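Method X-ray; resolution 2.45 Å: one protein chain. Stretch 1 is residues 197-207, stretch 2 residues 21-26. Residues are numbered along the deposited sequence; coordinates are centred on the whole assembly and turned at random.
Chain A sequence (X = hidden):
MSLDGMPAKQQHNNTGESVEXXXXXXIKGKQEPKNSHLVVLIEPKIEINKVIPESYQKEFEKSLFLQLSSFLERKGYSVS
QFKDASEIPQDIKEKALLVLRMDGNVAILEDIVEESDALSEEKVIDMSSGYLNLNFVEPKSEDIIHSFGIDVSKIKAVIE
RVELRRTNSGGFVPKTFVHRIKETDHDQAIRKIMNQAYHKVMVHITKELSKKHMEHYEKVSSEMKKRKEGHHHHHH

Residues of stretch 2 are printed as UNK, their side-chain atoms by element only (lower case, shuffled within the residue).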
# COMPACT_ATOMS: atom_id res chain seq x y z
N ALA A 197 5.08 12.37 0.83
CA ALA A 197 4.70 11.54 -0.30
C ALA A 197 4.48 12.38 -1.56
O ALA A 197 4.80 11.95 -2.68
CB ALA A 197 3.46 10.68 0.01
N TYR A 198 3.91 13.57 -1.39
CA TYR A 198 3.65 14.42 -2.54
C TYR A 198 4.98 14.84 -3.17
O TYR A 198 5.14 14.73 -4.37
CB TYR A 198 2.82 15.66 -2.18
CG TYR A 198 2.49 16.47 -3.43
CD1 TYR A 198 1.32 16.24 -4.13
CD2 TYR A 198 3.38 17.41 -3.93
CE1 TYR A 198 1.03 16.97 -5.28
CE2 TYR A 198 3.10 18.14 -5.07
CZ TYR A 198 1.94 17.91 -5.74
OH TYR A 198 1.69 18.64 -6.89
N HIS A 199 5.92 15.31 -2.35
CA HIS A 199 7.26 15.69 -2.78
C HIS A 199 7.92 14.52 -3.55
O HIS A 199 8.28 14.71 -4.70
CB HIS A 199 8.10 16.16 -1.57
CG HIS A 199 9.52 16.54 -1.91
ND1 HIS A 199 9.88 17.78 -2.40
CD2 HIS A 199 10.69 15.84 -1.77
CE1 HIS A 199 11.19 17.83 -2.57
NE2 HIS A 199 11.71 16.67 -2.19
N LYS A 200 8.02 13.33 -2.93
CA LYS A 200 8.57 12.15 -3.62
C LYS A 200 7.90 11.82 -4.97
O LYS A 200 8.62 11.48 -5.92
CB LYS A 200 8.57 10.90 -2.73
CG LYS A 200 9.32 9.72 -3.37
CD LYS A 200 9.17 8.38 -2.61
CE LYS A 200 10.14 7.29 -3.14
NZ LYS A 200 10.19 6.03 -2.33
N VAL A 201 6.57 11.89 -5.07
CA VAL A 201 5.91 11.60 -6.36
C VAL A 201 6.36 12.60 -7.47
O VAL A 201 6.76 12.22 -8.56
CB VAL A 201 4.32 11.51 -6.30
CG1 VAL A 201 3.74 11.35 -7.66
CG2 VAL A 201 3.88 10.33 -5.46
N MET A 202 6.26 13.88 -7.16
CA MET A 202 6.60 14.90 -8.14
C MET A 202 8.06 14.79 -8.59
O MET A 202 8.33 14.94 -9.77
CB MET A 202 6.29 16.29 -7.59
CG MET A 202 4.80 16.69 -7.68
SD MET A 202 4.15 16.67 -9.33
CE MET A 202 5.25 17.81 -10.13
N VAL A 203 8.99 14.54 -7.67
CA VAL A 203 10.41 14.40 -8.00
C VAL A 203 10.66 13.21 -8.91
O VAL A 203 11.43 13.28 -9.86
CB VAL A 203 11.27 14.20 -6.73
CG1 VAL A 203 12.68 13.76 -7.11
CG2 VAL A 203 11.35 15.47 -5.89
N HIS A 204 10.05 12.07 -8.60
CA HIS A 204 10.30 10.89 -9.38
C HIS A 204 9.67 11.02 -10.75
O HIS A 204 10.28 10.67 -11.71
CB HIS A 204 9.84 9.62 -8.64
CG HIS A 204 10.75 9.20 -7.54
ND1 HIS A 204 11.09 7.88 -7.32
CD2 HIS A 204 11.40 9.91 -6.58
CE1 HIS A 204 11.91 7.81 -6.29
NE2 HIS A 204 12.11 9.03 -5.82
N ILE A 205 8.44 11.51 -10.83
CA ILE A 205 7.81 11.66 -12.13
C ILE A 205 8.50 12.73 -12.98
O ILE A 205 8.68 12.53 -14.17
CB ILE A 205 6.33 11.99 -12.06
CG1 ILE A 205 5.52 10.75 -11.72
CG2 ILE A 205 5.84 12.49 -13.43
CD1 ILE A 205 4.04 11.04 -11.42
N THR A 206 8.88 13.86 -12.39
CA THR A 206 9.50 14.91 -13.17
C THR A 206 10.81 14.39 -13.73
O THR A 206 11.14 14.70 -14.87
CB THR A 206 9.77 16.20 -12.37
OG1 THR A 206 10.43 15.85 -11.14
CG2 THR A 206 8.48 16.94 -12.08
N LYS A 207 11.56 13.60 -12.95
CA LYS A 207 12.80 13.02 -13.47
C LYS A 207 12.53 11.91 -14.49
O LYS A 207 13.33 11.72 -15.43
CB LYS A 207 13.75 12.55 -12.36
CG LYS A 207 14.33 13.74 -11.60
CD LYS A 207 14.97 13.36 -10.25
CE LYS A 207 15.52 14.63 -9.55
NZ LYS A 207 16.42 14.32 -8.39
N UNK A 21 -0.71 21.58 5.05
CA UNK A 21 -0.59 20.77 3.86
C UNK A 21 0.33 21.50 2.90
O UNK A 21 0.32 22.73 2.85
c UNK A 21 -4.14 19.41 2.97
c UNK A 21 -2.14 18.13 3.77
c UNK A 21 -2.84 19.46 3.79
c UNK A 21 -1.94 20.55 3.22
N UNK A 22 1.14 20.78 2.14
CA UNK A 22 1.98 21.45 1.16
C UNK A 22 2.16 20.66 -0.11
O UNK A 22 3.26 20.19 -0.40
c UNK A 22 4.00 22.93 0.95
n UNK A 22 5.24 22.75 0.37
c UNK A 22 3.60 24.18 0.60
c UNK A 22 3.32 21.87 1.75
n UNK A 22 4.60 24.73 -0.16
c UNK A 22 5.58 23.85 -0.29
N UNK A 23 1.08 20.56 -0.89
CA UNK A 23 1.11 19.82 -2.13
C UNK A 23 1.61 20.73 -3.27
O UNK A 23 0.88 21.06 -4.19
c UNK A 23 -0.24 19.12 -2.37
c UNK A 23 -1.97 17.67 -1.16
c UNK A 23 -0.67 18.18 -1.22
c UNK A 23 -0.16 16.95 0.83
c UNK A 23 -2.36 16.79 -0.12
c UNK A 23 -1.46 16.44 0.86
c UNK A 23 0.23 17.81 -0.21
N UNK A 24 2.88 21.14 -3.19
CA UNK A 24 3.53 22.00 -4.21
C UNK A 24 5.05 21.71 -4.26
O UNK A 24 5.74 21.70 -3.24
c UNK A 24 3.24 23.51 -3.96
c UNK A 24 5.22 25.94 -5.84
n UNK A 24 4.28 25.71 -6.74
c UNK A 24 3.38 24.79 -6.23
n UNK A 24 4.96 25.20 -4.77
c UNK A 24 3.81 24.45 -4.99
N UNK A 25 5.54 21.41 -5.46
CA UNK A 25 6.96 21.15 -5.63
C UNK A 25 7.41 22.23 -6.61
O UNK A 25 6.77 22.39 -7.65
c UNK A 25 10.91 18.93 -6.30
c UNK A 25 9.63 19.21 -5.83
c UNK A 25 8.55 19.40 -6.70
c UNK A 25 11.15 18.81 -7.67
c UNK A 25 10.09 18.98 -8.58
c UNK A 25 8.79 19.28 -8.09
c UNK A 25 7.16 19.72 -6.17
o UNK A 25 12.43 18.50 -8.08
N UNK A 26 8.47 23.00 -6.27
CA UNK A 26 8.84 24.09 -7.20
C UNK A 26 9.41 23.58 -8.54
O UNK A 26 10.50 23.01 -8.56
c UNK A 26 9.88 24.89 -6.42
c UNK A 26 10.47 23.90 -5.43
c UNK A 26 9.35 22.96 -5.08

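Stretch 1 is a length of helix, its backbone amides bonded to carbonyls four residues back, and stretch 2 is an irregular segment laid against one side of it. Position 21 carries four side-chain carbons, forked at the second, with no nitrogen or oxygen. A fork one carbon beyond CB is the mark of leucine, so this is Leu21. Its side chain makes no contact with stretch 1; the residue leads into the contact without joining it.

At position 22 one carbon precedes a five-membered ring of three carbons and two nitrogens, the imidazole of histidine. The ring of His22 stays clear of stretch 1 and is exposed, as suits a polar group. Its backbone does more: the carbonyl O lies 4.5 Å from Tyr198 CD2 and accepts a weak hydrogen bond of 3.0 Å from the backbone N of position 24.

Position 23 has one carbon followed by a ring of six carbons, with no atom beyond it, and its CB sits 3.7 Å from Tyr198 CD1. An unsubstituted six-membered ring means phenylalanine. Phe23 is buried, and a ring without polar atoms leaves no hydrogen-bonding group unsatisfied there. Its CB is also 3.8 Å from the centroid of the Tyr198 ring, nearly along the ring normal, so a CH-pi contact forms over the face. The Phe23 ring itself is nearly parallel to that of Tyr198, at 10°, but slid aside, with centroids 5.5 Å apart and little overlap.

Position 24 again shows one carbon and a five-membered ring of three carbons and two nitrogens, and its backbone N lies 3.5 Å from Tyr198 CE2. The ring makes it His24. Its CA-to-CB bond points away from stretch 1 and its imidazole is exposed, a comfortable setting for a polar ring, so the backbone makes the contact instead.

Position 25 has one carbon, then a six-carbon ring bearing one oxygen, and its CB packs 3.8 Å from Met202 CB. The oxygen on the ring identifies tyrosine. The CA-to-CB bond of Tyr25 points toward stretch 1, and the residue has the largest area covered, 132 Å². The ring reaches along the helix so that CE1 comes 3.5 Å from Val203 CG2 and CE2 lies 4.1 Å from Thr206 OG1. His199 ND1 approaches CD1 of Tyr25 at 3.7 Å, the two rings meeting obliquely. A long, flat aromatic suits this place because it can touch several helical side chains at once.

Position 26 has three side-chain carbons closing a ring onto the backbone N, and they touch nothing on stretch 1. It is Pro26, exposed, lacking an amide proton and restraining the chain as it leaves the contact.

The contact thus works by packing, with no hydrogen bond between the stretches. Tyr198 presents a ring face to Phe23, and Tyr25 lies against residues from successive turns, His199, Met202, Val203 and Thr206. The two histidines of stretch 2 keep their rings in exposed positions. Together the stretches bury 386 Å², with Tyr25 and Tyr198 the largest contributors.

Stretch 2 (21-26) LHFHYP
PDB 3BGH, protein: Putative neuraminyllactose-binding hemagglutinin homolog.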